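Local atomic coordinates of endo-b-1,4-glucanase (Nasutitermes takasagoensis, PDB entry 1KS8), a protein that probably hydrolyses internal beta-1,4-glucosidic linkages in cellulose and related beta-glucans, as an endoglucanase of glycosyl hydrolase family 9. Residues A310-I313 against M314-A318; K256-G259 against V260-L263; L322-S325 against S326-F330; V281-I285 against N286-K290. One frame throughout, in Å; residues are numbered along the deposited sequence.

Interaction 1: residues A310-I313 against M314-A318; sequences AAFI and MLEAA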
ATOM      1  N   ALA A 310     -12.231   0.813   0.219  1.00  9.15           N
ATOM      2  CA  ALA A 310     -13.484   1.504   0.487  1.00  8.34           C
ATOM      3  C   ALA A 310     -13.859   1.268   1.947  1.00  9.48           C
ATOM      4  O   ALA A 310     -14.315   2.186   2.634  1.00 10.09           O
ATOM      5  CB  ALA A 310     -14.581   0.986  -0.435  1.00 10.36           C
ATOM      6  N   ALA A 311     -13.660   0.043   2.423  1.00  9.07           N
ATOM      7  CA  ALA A 311     -13.974  -0.286   3.809  1.00  9.16           C
ATOM      8  C   ALA A 311     -13.172   0.607   4.752  1.00  9.39           C
ATOM      9  O   ALA A 311     -13.696   1.084   5.760  1.00  9.28           O
ATOM     10  CB  ALA A 311     -13.673  -1.758   4.094  1.00  9.15           C
ATOM     11  N   PHE A 312     -11.903   0.844   4.431  1.00  9.08           N
ATOM     12  CA  PHE A 312     -11.093   1.689   5.297  1.00  8.43           C
ATOM     13  C   PHE A 312     -11.590   3.130   5.294  1.00  9.08           C
ATOM     14  O   PHE A 312     -11.601   3.783   6.335  1.00  9.73           O
ATOM     15  CB  PHE A 312      -9.620   1.660   4.896  1.00 10.60           C
ATOM     16  CG  PHE A 312      -8.735   2.357   5.884  1.00  9.27           C
ATOM     17  CD1 PHE A 312      -8.657   1.905   7.197  1.00  9.96           C
ATOM     18  CD2 PHE A 312      -8.029   3.500   5.525  1.00 11.04           C
ATOM     19  CE1 PHE A 312      -7.893   2.581   8.144  1.00 11.35           C
ATOM     20  CE2 PHE A 312      -7.260   4.185   6.468  1.00 11.54           C
ATOM     21  CZ  PHE A 312      -7.194   3.724   7.777  1.00 12.25           C
ATOM     22  N   ILE A 313     -11.993   3.632   4.130  1.00  8.45           N
ATOM     23  CA  ILE A 313     -12.513   4.993   4.057  1.00  8.64           C
ATOM     24  C   ILE A 313     -13.762   5.078   4.931  1.00  8.79           C
ATOM     25  O   ILE A 313     -13.979   6.071   5.622  1.00  9.82           O
ATOM     26  CB  ILE A 313     -12.859   5.392   2.599  1.00  9.51           C
ATOM     27  CG1 ILE A 313     -11.565   5.617   1.808  1.00 11.14           C
ATOM     28  CG2 ILE A 313     -13.716   6.659   2.580  1.00 10.66           C
ATOM     29  CD1 ILE A 313     -10.688   6.749   2.341  1.00 13.15           C
ATOM     30  N   MET A 314     -14.574   4.026   4.912  1.00  9.33           N
ATOM     31  CA  MET A 314     -15.791   3.998   5.719  1.00  9.65           C
ATOM     32  C   MET A 314     -15.461   4.010   7.206  1.00 10.26           C
ATOM     33  O   MET A 314     -16.127   4.686   7.993  1.00 10.65           O
ATOM     34  CB  MET A 314     -16.622   2.759   5.388  1.00 10.04           C
ATOM     35  CG  MET A 314     -17.270   2.814   4.021  1.00 10.63           C
ATOM     36  SD  MET A 314     -18.290   1.368   3.710  1.00 12.28           S
ATOM     37  CE  MET A 314     -18.455   1.464   1.931  1.00 12.10           C
ATOM     38  N   LEU A 315     -14.434   3.259   7.593  1.00  9.97           N
ATOM     39  CA  LEU A 315     -14.026   3.204   8.990  1.00  9.97           C
ATOM     40  C   LEU A 315     -13.482   4.561   9.437  1.00 10.74           C
ATOM     41  O   LEU A 315     -13.707   4.987  10.574  1.00 11.45           O
ATOM     42  CB  LEU A 315     -12.986   2.097   9.184  1.00 10.62           C
ATOM     43  CG  LEU A 315     -13.599   0.696   9.070  1.00 10.00           C
ATOM     44  CD1 LEU A 315     -12.518  -0.345   8.807  1.00 11.27           C
ATOM     45  CD2 LEU A 315     -14.363   0.377  10.345  1.00 11.43           C
ATOM     46  N   GLU A 316     -12.780   5.247   8.539  1.00 11.41           N
ATOM     47  CA  GLU A 316     -12.238   6.565   8.856  1.00 11.64           C
ATOM     48  C   GLU A 316     -13.384   7.566   8.963  1.00 12.35           C
ATOM     49  O   GLU A 316     -13.361   8.467   9.805  1.00 13.03           O
ATOM     50  CB  GLU A 316     -11.248   7.010   7.774  1.00 10.63           C
ATOM     51  CG  GLU A 316      -9.868   6.383   7.912  1.00 12.09           C
ATOM     52  CD  GLU A 316      -9.045   7.036   9.005  1.00 13.97           C
ATOM     53  OE1 GLU A 316      -8.087   6.404   9.500  1.00 12.37           O
ATOM     54  OE2 GLU A 316      -9.348   8.193   9.364  1.00 17.60           O
ATOM     55  N   ALA A 317     -14.388   7.403   8.109  1.00 11.62           N
ATOM     56  CA  ALA A 317     -15.550   8.287   8.117  1.00 11.73           C
ATOM     57  C   ALA A 317     -16.323   8.116   9.421  1.00 12.15           C
ATOM     58  O   ALA A 317     -16.807   9.092   9.999  1.00 12.74           O
ATOM     59  CB  ALA A 317     -16.450   7.977   6.933  1.00 12.21           C
ATOM     60  N   ALA A 318     -16.439   6.873   9.881  1.00 12.28           N
ATOM     61  CA  ALA A 318     -17.151   6.589  11.121  1.00 13.79           C
ATOM     62  C   ALA A 318     -16.499   7.321  12.290  1.00 15.27           C
ATOM     63  O   ALA A 318     -17.185   7.767  13.212  1.00 15.16           O
ATOM     64  CB  ALA A 318     -17.174   5.085  11.385  1.00 13.37           C
TER
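F312 O takes the backbone N-H of E316 at 2.9 Å, and the same two residues also meet through their side chains, one turn apart on the same flank of the helix. With CG of F312 anti to the backbone N (chi1 -172°), the ring runs alongside the E316 side chain, both pointing the same way. E316 CG sits over one ring face, toward its rim, in a CH-pi contact 4.0 Å from the centroid. The E316 chain then bends at chi2, and OE1 comes to 3.3 Å from F312 CZ; carboxylate and ring planes stand 64° apart. This is the C-terminal half of helix 303-319, one of the helices of the (alpha/alpha)6 barrel, and every side chain in the contact is buried. W74 meets the F312 ring edge-to-face. E316 OE1 also lies close to D78 OD1, a pairing of acids that would probably raise the pKa of one of them. On another flank M314 carries its CG back to 3.3 Å from A310 O, the carbonyl that accepts M314 N, and the extended thioether continues toward L284 and V281 of helix 271-286.

Interaction 2: residues K256-G259 against V260-L263; sequences KVSG and VQVL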
ATOM      1  N   LYS A 256      -6.498   9.317  -4.587  1.00 24.09           N
ATOM      2  CA  LYS A 256      -6.976   9.213  -3.219  1.00 23.42           C
ATOM      3  C   LYS A 256      -7.750  10.436  -2.750  1.00 21.07           C
ATOM      4  O   LYS A 256      -7.548  10.922  -1.636  1.00 19.89           O
ATOM      5  CB  LYS A 256      -5.793   8.956  -2.289  1.00 24.68           C
ATOM      6  CG  LYS A 256      -4.643   9.927  -2.487  1.00 26.75           C
ATOM      7  CD  LYS A 256      -3.434   9.520  -1.668  1.00 27.44           C
ATOM      8  CE  LYS A 256      -2.926   8.141  -2.058  1.00 26.83           C
ATOM      9  NZ  LYS A 256      -2.485   8.083  -3.478  1.00 29.92           N
ATOM     10  N   VAL A 257      -8.646  10.921  -3.601  1.00 19.29           N
ATOM     11  CA  VAL A 257      -9.462  12.082  -3.269  1.00 18.47           C
ATOM     12  C   VAL A 257     -10.210  11.865  -1.956  1.00 15.52           C
ATOM     13  O   VAL A 257     -10.274  12.764  -1.118  1.00 14.61           O
ATOM     14  CB  VAL A 257     -10.482  12.373  -4.390  1.00 20.58           C
ATOM     15  CG1 VAL A 257     -11.315  13.590  -4.033  1.00 21.42           C
ATOM     16  CG2 VAL A 257      -9.751  12.595  -5.709  1.00 22.86           C
ATOM     17  N   SER A 258     -10.773  10.674  -1.769  1.00 15.31           N
ATOM     18  CA  SER A 258     -11.509  10.383  -0.542  1.00 13.87           C
ATOM     19  C   SER A 258     -10.588  10.364   0.672  1.00 12.54           C
ATOM     20  O   SER A 258     -10.999  10.717   1.777  1.00 13.28           O
ATOM     21  CB  SER A 258     -12.241   9.046  -0.659  1.00 15.26           C
ATOM     22  OG  SER A 258     -13.303   9.133  -1.593  1.00 16.49           O
ATOM     23  N   GLY A 259      -9.345   9.940   0.468  1.00 11.79           N
ATOM     24  CA  GLY A 259      -8.394   9.918   1.563  1.00 11.87           C
ATOM     25  C   GLY A 259      -8.102  11.348   1.973  1.00 10.90           C
ATOM     26  O   GLY A 259      -8.098  11.678   3.157  1.00 10.70           O
ATOM     27  N   VAL A 260      -7.865  12.201   0.981  1.00 10.77           N
ATOM     28  CA  VAL A 260      -7.581  13.612   1.224  1.00 11.06           C
ATOM     29  C   VAL A 260      -8.744  14.266   1.963  1.00 10.24           C
ATOM     30  O   VAL A 260      -8.552  14.992   2.937  1.00 10.29           O
ATOM     31  CB  VAL A 260      -7.357  14.372  -0.104  1.00 10.54           C
ATOM     32  CG1 VAL A 260      -7.348  15.875   0.141  1.00 13.81           C
ATOM     33  CG2 VAL A 260      -6.042  13.938  -0.732  1.00 12.83           C
ATOM     34  N   GLN A 261      -9.952  13.991   1.492  1.00 10.58           N
ATOM     35  CA  GLN A 261     -11.153  14.558   2.085  1.00 11.91           C
ATOM     36  C   GLN A 261     -11.420  14.121   3.523  1.00 10.94           C
ATOM     37  O   GLN A 261     -11.733  14.949   4.377  1.00 11.61           O
ATOM     38  CB  GLN A 261     -12.350  14.239   1.192  1.00 13.11           C
ATOM     39  CG  GLN A 261     -12.310  15.013  -0.120  1.00 14.39           C
ATOM     40  CD  GLN A 261     -13.197  14.426  -1.197  1.00 16.14           C
ATOM     41  OE1 GLN A 261     -13.420  15.050  -2.237  1.00 20.57           O
ATOM     42  NE2 GLN A 261     -13.699  13.220  -0.966  1.00 14.25           N
ATOM     43  N   VAL A 262     -11.294  12.829   3.810  1.00 11.29           N
ATOM     44  CA  VAL A 262     -11.544  12.378   5.170  1.00 11.80           C
ATOM     45  C   VAL A 262     -10.419  12.847   6.094  1.00 12.21           C
ATOM     46  O   VAL A 262     -10.640  13.084   7.281  1.00 13.70           O
ATOM     47  CB  VAL A 262     -11.716  10.831   5.233  1.00 12.80           C
ATOM     48  CG1 VAL A 262     -10.373  10.133   5.121  1.00 13.93           C
ATOM     49  CG2 VAL A 262     -12.437  10.442   6.514  1.00 14.52           C
ATOM     50  N   LEU A 263      -9.221  13.010   5.539  1.00 12.08           N
ATOM     51  CA  LEU A 263      -8.076  13.474   6.319  1.00 12.64           C
ATOM     52  C   LEU A 263      -8.282  14.952   6.666  1.00 12.60           C
ATOM     53  O   LEU A 263      -8.162  15.348   7.826  1.00 14.22           O
ATOM     54  CB  LEU A 263      -6.780  13.319   5.513  1.00 14.68           C
ATOM     55  CG  LEU A 263      -5.465  13.007   6.241  1.00 19.41           C
ATOM     56  CD1 LEU A 263      -4.306  13.468   5.362  1.00 15.53           C
ATOM     57  CD2 LEU A 263      -5.397  13.691   7.592  1.00 19.07           C
TER
HETATM   58  O   HOH W   1     -15.059  11.042  -1.601  1.00 27.70           O
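The first turn of helix 257-268 starts from K256 at the N-cap position, whose carbonyl O receives the N-H of V260 at 2.9 Å along a nearly straight line (165° at the hydrogen). One residue on, V257 O accepts Q261 N, and those two side chains lie side by side, pointing the same way. V257 CG1, anti to its own backbone N (chi1 -180°), presses to 3.1 Å from Q261 OE1, a close approach of a methyl to an amide oxygen. The extended Q261 chain has its CG 3.2 Å from V257 O, so it hugs the backbone before spreading its amide. OE1 is bonded to Y239 OH, while NE2 gives a weak hydrogen bond to a water that also sits 2.6 Å from S258 OG; that hydroxyl is tied to G250 N as well. With a leucine here in place of Q261, Y239 OH would probably lose this acceptor and the water its amide donor. Further round, V262 CG1 lies between its backbone N and carbonyl carbon and rests 3.4 Å from G259 O. K256 turns its own chain away from the helix: NZ forms salt bridges with E214 and E154, and the backbone N bonds to D213 OD2. D213 and E214 bind calcium in another structure of this protein, so K256 at this helix start contacts two of the calcium ligands, in a fold of the (alpha/alpha)6 type.

Interaction 3: residues L322-S325 against S326-F330; sequences LSAS and SYRQF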
ATOM      1  N   LEU A 322     -19.701  10.148  11.371  1.00 15.66           N
ATOM      2  CA  LEU A 322     -20.643   9.962  10.272  1.00 16.28           C
ATOM      3  C   LEU A 322     -21.206   8.545  10.284  1.00 16.27           C
ATOM      4  O   LEU A 322     -20.458   7.579  10.114  1.00 16.45           O
ATOM      5  CB  LEU A 322     -19.953  10.213   8.927  1.00 17.84           C
ATOM      6  CG  LEU A 322     -19.509  11.642   8.605  1.00 19.10           C
ATOM      7  CD1 LEU A 322     -18.657  11.641   7.344  1.00 20.17           C
ATOM      8  CD2 LEU A 322     -20.732  12.533   8.427  1.00 20.32           C
ATOM      9  N   SER A 323     -22.519   8.431  10.483  1.00 16.23           N
ATOM     10  CA  SER A 323     -23.213   7.140  10.513  1.00 16.35           C
ATOM     11  C   SER A 323     -22.273   6.034  10.970  1.00 15.04           C
ATOM     12  O   SER A 323     -22.148   5.003  10.309  1.00 14.90           O
ATOM     13  CB  SER A 323     -23.746   6.801   9.118  1.00 17.17           C
ATOM     14  OG  SER A 323     -24.491   7.876   8.574  1.00 22.89           O
ATOM     15  N   ALA A 324     -21.621   6.254  12.106  1.00 15.30           N
ATOM     16  CA  ALA A 324     -20.646   5.311  12.643  1.00 14.20           C
ATOM     17  C   ALA A 324     -21.045   3.841  12.632  1.00 14.84           C
ATOM     18  O   ALA A 324     -20.314   3.004  12.104  1.00 13.58           O
ATOM     19  CB  ALA A 324     -20.256   5.728  14.052  1.00 14.05           C
ATOM     20  N   SER A 325     -22.195   3.518  13.213  1.00 15.08           N
ATOM     21  CA  SER A 325     -22.644   2.131  13.267  1.00 15.51           C
ATOM     22  C   SER A 325     -22.834   1.482  11.901  1.00 15.33           C
ATOM     23  O   SER A 325     -22.317   0.390  11.650  1.00 14.31           O
ATOM     24  CB  SER A 325     -23.945   2.029  14.068  1.00 18.64           C
ATOM     25  OG  SER A 325     -23.724   2.366  15.425  1.00 22.94           O
ATOM     26  N   SER A 326     -23.568   2.148  11.017  1.00 13.66           N
ATOM     27  CA  SER A 326     -23.823   1.602   9.690  1.00 14.46           C
ATOM     28  C   SER A 326     -22.568   1.534   8.825  1.00 13.12           C
ATOM     29  O   SER A 326     -22.365   0.566   8.093  1.00 13.19           O
ATOM     30  CB  SER A 326     -24.910   2.417   8.977  1.00 16.86           C
ATOM     31  OG  SER A 326     -24.532   3.772   8.824  1.00 22.20           O
ATOM     32  N   TYR A 327     -21.724   2.557   8.912  1.00 12.54           N
ATOM     33  CA  TYR A 327     -20.492   2.589   8.129  1.00 11.67           C
ATOM     34  C   TYR A 327     -19.534   1.486   8.575  1.00 11.79           C
ATOM     35  O   TYR A 327     -18.927   0.803   7.748  1.00 10.85           O
ATOM     36  CB  TYR A 327     -19.815   3.956   8.265  1.00 11.89           C
ATOM     37  CG  TYR A 327     -20.425   5.052   7.413  1.00 12.72           C
ATOM     38  CD1 TYR A 327     -21.655   4.877   6.770  1.00 12.93           C
ATOM     39  CD2 TYR A 327     -19.770   6.272   7.256  1.00 12.97           C
ATOM     40  CE1 TYR A 327     -22.213   5.893   5.991  1.00 13.51           C
ATOM     41  CE2 TYR A 327     -20.318   7.291   6.484  1.00 13.80           C
ATOM     42  CZ  TYR A 327     -21.534   7.098   5.856  1.00 13.59           C
ATOM     43  OH  TYR A 327     -22.065   8.113   5.094  1.00 14.46           O
ATOM     44  N   ARG A 328     -19.398   1.315   9.886  1.00 11.07           N
ATOM     45  CA  ARG A 328     -18.522   0.284  10.427  1.00 11.00           C
ATOM     46  C   ARG A 328     -19.041  -1.102  10.066  1.00 11.22           C
ATOM     47  O   ARG A 328     -18.267  -1.996   9.722  1.00 10.46           O
ATOM     48  CB  ARG A 328     -18.421   0.431  11.947  1.00 11.30           C
ATOM     49  CG  ARG A 328     -17.566   1.610  12.370  1.00 10.88           C
ATOM     50  CD  ARG A 328     -17.732   1.947  13.843  1.00 10.95           C
ATOM     51  NE  ARG A 328     -16.799   2.997  14.240  1.00 11.87           N
ATOM     52  CZ  ARG A 328     -16.891   3.711  15.358  1.00 13.30           C
ATOM     53  NH1 ARG A 328     -17.885   3.500  16.211  1.00 14.81           N
ATOM     54  NH2 ARG A 328     -15.976   4.636  15.624  1.00 14.50           N
ATOM     55  N   GLN A 329     -20.356  -1.277  10.141  1.00 11.85           N
ATOM     56  CA  GLN A 329     -20.967  -2.557   9.808  1.00 13.33           C
ATOM     57  C   GLN A 329     -20.732  -2.889   8.337  1.00 11.87           C
ATOM     58  O   GLN A 329     -20.349  -4.012   8.002  1.00 11.98           O
ATOM     59  CB  GLN A 329     -22.471  -2.516  10.087  1.00 15.56           C
ATOM     60  CG  GLN A 329     -23.212  -3.803   9.733  1.00 21.96           C
ATOM     61  CD  GLN A 329     -22.955  -4.930  10.720  1.00 24.99           C
ATOM     62  OE1 GLN A 329     -23.409  -6.057  10.520  1.00 29.45           O
ATOM     63  NE2 GLN A 329     -22.234  -4.631  11.794  1.00 27.62           N
ATOM     64  N   PHE A 330     -20.951  -1.917   7.456  1.00 11.02           N
ATOM     65  CA  PHE A 330     -20.758  -2.176   6.037  1.00 11.11           C
ATOM     66  C   PHE A 330     -19.299  -2.491   5.743  1.00 10.01           C
ATOM     67  O   PHE A 330     -18.998  -3.399   4.968  1.00  9.49           O
ATOM     68  CB  PHE A 330     -21.200  -0.991   5.179  1.00 10.83           C
ATOM     69  CG  PHE A 330     -21.357  -1.344   3.727  1.00 12.01           C
ATOM     70  CD1 PHE A 330     -22.589  -1.757   3.227  1.00 12.14           C
ATOM     71  CD2 PHE A 330     -20.256  -1.348   2.879  1.00 11.75           C
ATOM     72  CE1 PHE A 330     -22.716  -2.175   1.901  1.00 12.89           C
ATOM     73  CE2 PHE A 330     -20.372  -1.764   1.556  1.00 13.47           C
ATOM     74  CZ  PHE A 330     -21.607  -2.180   1.066  1.00 12.76           C
TER
HETATM   75  O   HOH W   2     -23.117   9.887   7.398  1.00 41.03           O
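S323 leans its CB over one face of the Y327 ring, at the N-terminal start of helix 324-341 in the (alpha/alpha)6 barrel. The CH-pi contact measures 3.8 Å from CB to the ring centroid, 20° off the normal. Y327 CG points anti to the carbonyl carbon (chi1 -79°), which swings the ring back beneath the residues that lead into the helix, and L322 CB comes to 3.8 Å from CE2. S323 holds the N-cap position, yet its hydroxyl makes no capping bond; a water lies 2.7 Å from its OG and 3.1 Å from Y327 OH, linking the two. The backbone supplies the grip, with Y327 N donating to S323 O at 2.8 Å. Beyond this turn the tyrosine ring reaches V281 and I285 of helix 271-286, and a valine in its place would probably open a gap between the two helices and leave S323 CB without the face it covers. R328 points another way: its chain runs extended from CG to NE across the A324 carbonyl, and NH2 pairs with E319 in a salt bridge. A324 CB lies over one face of the guanidinium, toward its rim, 3.9 Å from NH1.

Interaction 4: residues V281-I285 against N286-K290; sequences VNYLI and NNQQK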
ATOM      1  N   VAL A 281     -19.464   7.660   0.524  1.00 10.42           N
ATOM      2  CA  VAL A 281     -19.756   6.427   1.242  1.00 10.82           C
ATOM      3  C   VAL A 281     -21.195   5.978   1.022  1.00 12.11           C
ATOM      4  O   VAL A 281     -21.446   4.800   0.766  1.00 12.80           O
ATOM      5  CB  VAL A 281     -19.488   6.581   2.755  1.00 11.29           C
ATOM      6  CG1 VAL A 281     -19.923   5.319   3.489  1.00 11.69           C
ATOM      7  CG2 VAL A 281     -18.001   6.833   2.995  1.00 11.02           C
ATOM      8  N   ASN A 282     -22.140   6.910   1.116  1.00 12.33           N
ATOM      9  CA  ASN A 282     -23.546   6.573   0.915  1.00 12.46           C
ATOM     10  C   ASN A 282     -23.740   5.989  -0.476  1.00 13.13           C
ATOM     11  O   ASN A 282     -24.502   5.041  -0.659  1.00 12.60           O
ATOM     12  CB  ASN A 282     -24.426   7.814   1.094  1.00 12.97           C
ATOM     13  CG  ASN A 282     -24.515   8.263   2.544  1.00 14.22           C
ATOM     14  OD1 ASN A 282     -25.016   9.353   2.838  1.00 17.14           O
ATOM     15  ND2 ASN A 282     -24.038   7.426   3.458  1.00 12.57           N
ATOM     16  N   TYR A 283     -23.043   6.557  -1.455  1.00 12.16           N
ATOM     17  CA  TYR A 283     -23.127   6.072  -2.826  1.00 12.52           C
ATOM     18  C   TYR A 283     -22.644   4.628  -2.919  1.00 12.06           C
ATOM     19  O   TYR A 283     -23.280   3.791  -3.558  1.00 12.21           O
ATOM     20  CB  TYR A 283     -22.281   6.936  -3.761  1.00 12.58           C
ATOM     21  CG  TYR A 283     -22.127   6.311  -5.125  1.00 14.31           C
ATOM     22  CD1 TYR A 283     -23.206   6.243  -6.004  1.00 16.62           C
ATOM     23  CD2 TYR A 283     -20.927   5.710  -5.504  1.00 15.34           C
ATOM     24  CE1 TYR A 283     -23.099   5.587  -7.224  1.00 18.43           C
ATOM     25  CE2 TYR A 283     -20.808   5.050  -6.724  1.00 17.41           C
ATOM     26  CZ  TYR A 283     -21.898   4.990  -7.575  1.00 18.92           C
ATOM     27  OH  TYR A 283     -21.797   4.314  -8.768  1.00 21.26           O
ATOM     28  N   LEU A 284     -21.508   4.339  -2.293  1.00 11.14           N
ATOM     29  CA  LEU A 284     -20.966   2.987  -2.321  1.00 10.84           C
ATOM     30  C   LEU A 284     -21.938   1.987  -1.708  1.00 11.21           C
ATOM     31  O   LEU A 284     -22.208   0.937  -2.286  1.00 11.18           O
ATOM     32  CB  LEU A 284     -19.638   2.922  -1.560  1.00 10.56           C
ATOM     33  CG  LEU A 284     -18.431   3.647  -2.159  1.00 10.23           C
ATOM     34  CD1 LEU A 284     -17.242   3.479  -1.223  1.00 11.74           C
ATOM     35  CD2 LEU A 284     -18.110   3.085  -3.544  1.00 11.34           C
ATOM     36  N   ILE A 285     -22.461   2.322  -0.535  1.00 12.00           N
ATOM     37  CA  ILE A 285     -23.390   1.446   0.167  1.00 12.78           C
ATOM     38  C   ILE A 285     -24.710   1.243  -0.567  1.00 13.33           C
ATOM     39  O   ILE A 285     -25.183   0.115  -0.720  1.00 13.40           O
ATOM     40  CB  ILE A 285     -23.694   1.993   1.582  1.00 12.80           C
ATOM     41  CG1 ILE A 285     -22.411   1.993   2.416  1.00 13.86           C
ATOM     42  CG2 ILE A 285     -24.785   1.162   2.250  1.00 11.87           C
ATOM     43  CD1 ILE A 285     -22.577   2.528   3.822  1.00 15.09           C
ATOM     44  N   ASN A 286     -25.287   2.340  -1.041  1.00 13.70           N
ATOM     45  CA  ASN A 286     -26.580   2.297  -1.712  1.00 13.93           C
ATOM     46  C   ASN A 286     -26.604   2.000  -3.205  1.00 14.26           C
ATOM     47  O   ASN A 286     -27.527   1.336  -3.680  1.00 15.27           O
ATOM     48  CB  ASN A 286     -27.315   3.626  -1.482  1.00 16.15           C
ATOM     49  CG  ASN A 286     -27.632   3.882  -0.022  1.00 17.47           C
ATOM     50  OD1 ASN A 286     -27.759   5.033   0.402  1.00 22.03           O
ATOM     51  ND2 ASN A 286     -27.780   2.815   0.750  1.00 18.25           N
ATOM     52  N   ASN A 287     -25.604   2.467  -3.949  1.00 13.35           N
ATOM     53  CA  ASN A 287     -25.641   2.289  -5.396  1.00 14.50           C
ATOM     54  C   ASN A 287     -24.505   1.612  -6.160  1.00 13.49           C
ATOM     55  O   ASN A 287     -24.751   1.019  -7.210  1.00 14.20           O
ATOM     56  CB  ASN A 287     -25.919   3.650  -6.037  1.00 15.27           C
ATOM     57  CG  ASN A 287     -27.188   4.294  -5.502  1.00 17.20           C
ATOM     58  OD1 ASN A 287     -27.146   5.340  -4.853  1.00 19.50           O
ATOM     59  ND2 ASN A 287     -28.323   3.662  -5.764  1.00 16.16           N
ATOM     60  N   GLN A 288     -23.270   1.706  -5.675  1.00 12.62           N
ATOM     61  CA  GLN A 288     -22.149   1.078  -6.381  1.00 11.80           C
ATOM     62  C   GLN A 288     -22.451  -0.382  -6.712  1.00 11.35           C
ATOM     63  O   GLN A 288     -23.024  -1.108  -5.896  1.00 11.62           O
ATOM     64  CB  GLN A 288     -20.872   1.155  -5.537  1.00 11.97           C
ATOM     65  CG  GLN A 288     -19.700   0.348  -6.106  1.00 11.37           C
ATOM     66  CD  GLN A 288     -19.158   0.917  -7.410  1.00 13.40           C
ATOM     67  OE1 GLN A 288     -18.766   0.172  -8.311  1.00 15.15           O
ATOM     68  NE2 GLN A 288     -19.118   2.240  -7.510  1.00 11.72           N
ATOM     69  N   GLN A 289     -22.062  -0.807  -7.911  1.00 11.34           N
ATOM     70  CA  GLN A 289     -22.289  -2.180  -8.334  1.00 12.29           C
ATOM     71  C   GLN A 289     -21.692  -3.149  -7.325  1.00 12.16           C
ATOM     72  O   GLN A 289     -20.589  -2.935  -6.819  1.00 12.00           O
ATOM     73  CB  GLN A 289     -21.666  -2.438  -9.708  1.00 12.73           C
ATOM     74  CG  GLN A 289     -21.784  -3.891 -10.154  1.00 14.72           C
ATOM     75  CD  GLN A 289     -21.250  -4.133 -11.550  1.00 16.98           C
ATOM     76  OE1 GLN A 289     -20.990  -5.276 -11.937  1.00 19.54           O
ATOM     77  NE2 GLN A 289     -21.097  -3.063 -12.321  1.00 18.39           N
ATOM     78  N   LYS A 290     -22.431  -4.214  -7.041  1.00 12.21           N
ATOM     79  CA  LYS A 290     -21.985  -5.230  -6.100  1.00 12.97           C
ATOM     80  C   LYS A 290     -22.214  -6.602  -6.710  1.00 12.37           C
ATOM     81  O   LYS A 290     -23.037  -6.754  -7.612  1.00 13.08           O
ATOM     82  CB  LYS A 290     -22.773  -5.119  -4.794  1.00 13.82           C
ATOM     83  CG  LYS A 290     -22.631  -3.773  -4.104  1.00 14.77           C
ATOM     84  CD  LYS A 290     -23.572  -3.646  -2.922  1.00 15.16           C
ATOM     85  CE  LYS A 290     -23.428  -2.282  -2.259  1.00 13.45           C
ATOM     86  NZ  LYS A 290     -23.798  -1.169  -3.184  1.00 11.86           N
TER
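K290 folds back toward the end of helix 271-286 and lays its amino group across the carbonyls of L284 and I285. From CB, directed at the helix, the chain passes to CG, 3.2 Å from Q288 O, and runs on extended through CD. CE then lies 3.3 Å from I285 O, with the ring of F330 on helix 324-341 beside it. A final bend at chi4 (63°) delivers NZ among three carbonyl oxygens. L284 O receives it at 2.8 Å in the carbonyl plane. Q288 O, from the same loop as the lysine, takes it on a lone pair. I285 O accepts it from above the carbonyl plane, 71° out of it, a poorer direction and a longer bond of 3.1 Å. The positive charge thus sits where the helix dipole would probably be most negative. Y283 O is gripped twice as well: N287 N at 2.7 Å and Q288 N at 3.0 Å reach it from opposite faces of its plane, one bond spanning four residues and the next five, as the chain leaves helical geometry at N287. The Y283 ring covers this widened turn, with N287 CB near CE1 and Q288 N over one face, offset toward the rim. The L284 and Q288 side chains lie side by side, with L284 CD2 3.9 Å from Q288 CB. This is the C-terminal end of helix 271-286 in the (alpha/alpha)6 barrel, with a five-residue, pi-type backbone bond at Y283 O and a lysine on carbonyls of the last turn, where the chain passes into the loop before helix 303-319.

Overall arrangement
Interactions 1 and 2 are buried, while 3 and 4 lie at the surface. Interaction 1 touches all the others: I313 CD1 and E316 CB pack on G259 and V262 of interaction 2, M314 wedges between F330 of interaction 3 and L284 of interaction 4, and A318 lies against R328. Interactions 3 and 4 meet through Y327 on V281 and F330 on I285, whereas interaction 2 touches neither, its centre about 18 Å from that of interaction 3. Chemistry follows position. The later half of helix 303-319 is mainly apolar but buries the acid E316, the helix start at 256-263 turns charge toward the calcium ligands, and the two surface contacts handle helix ends with water, backbone carbonyls and a lysine.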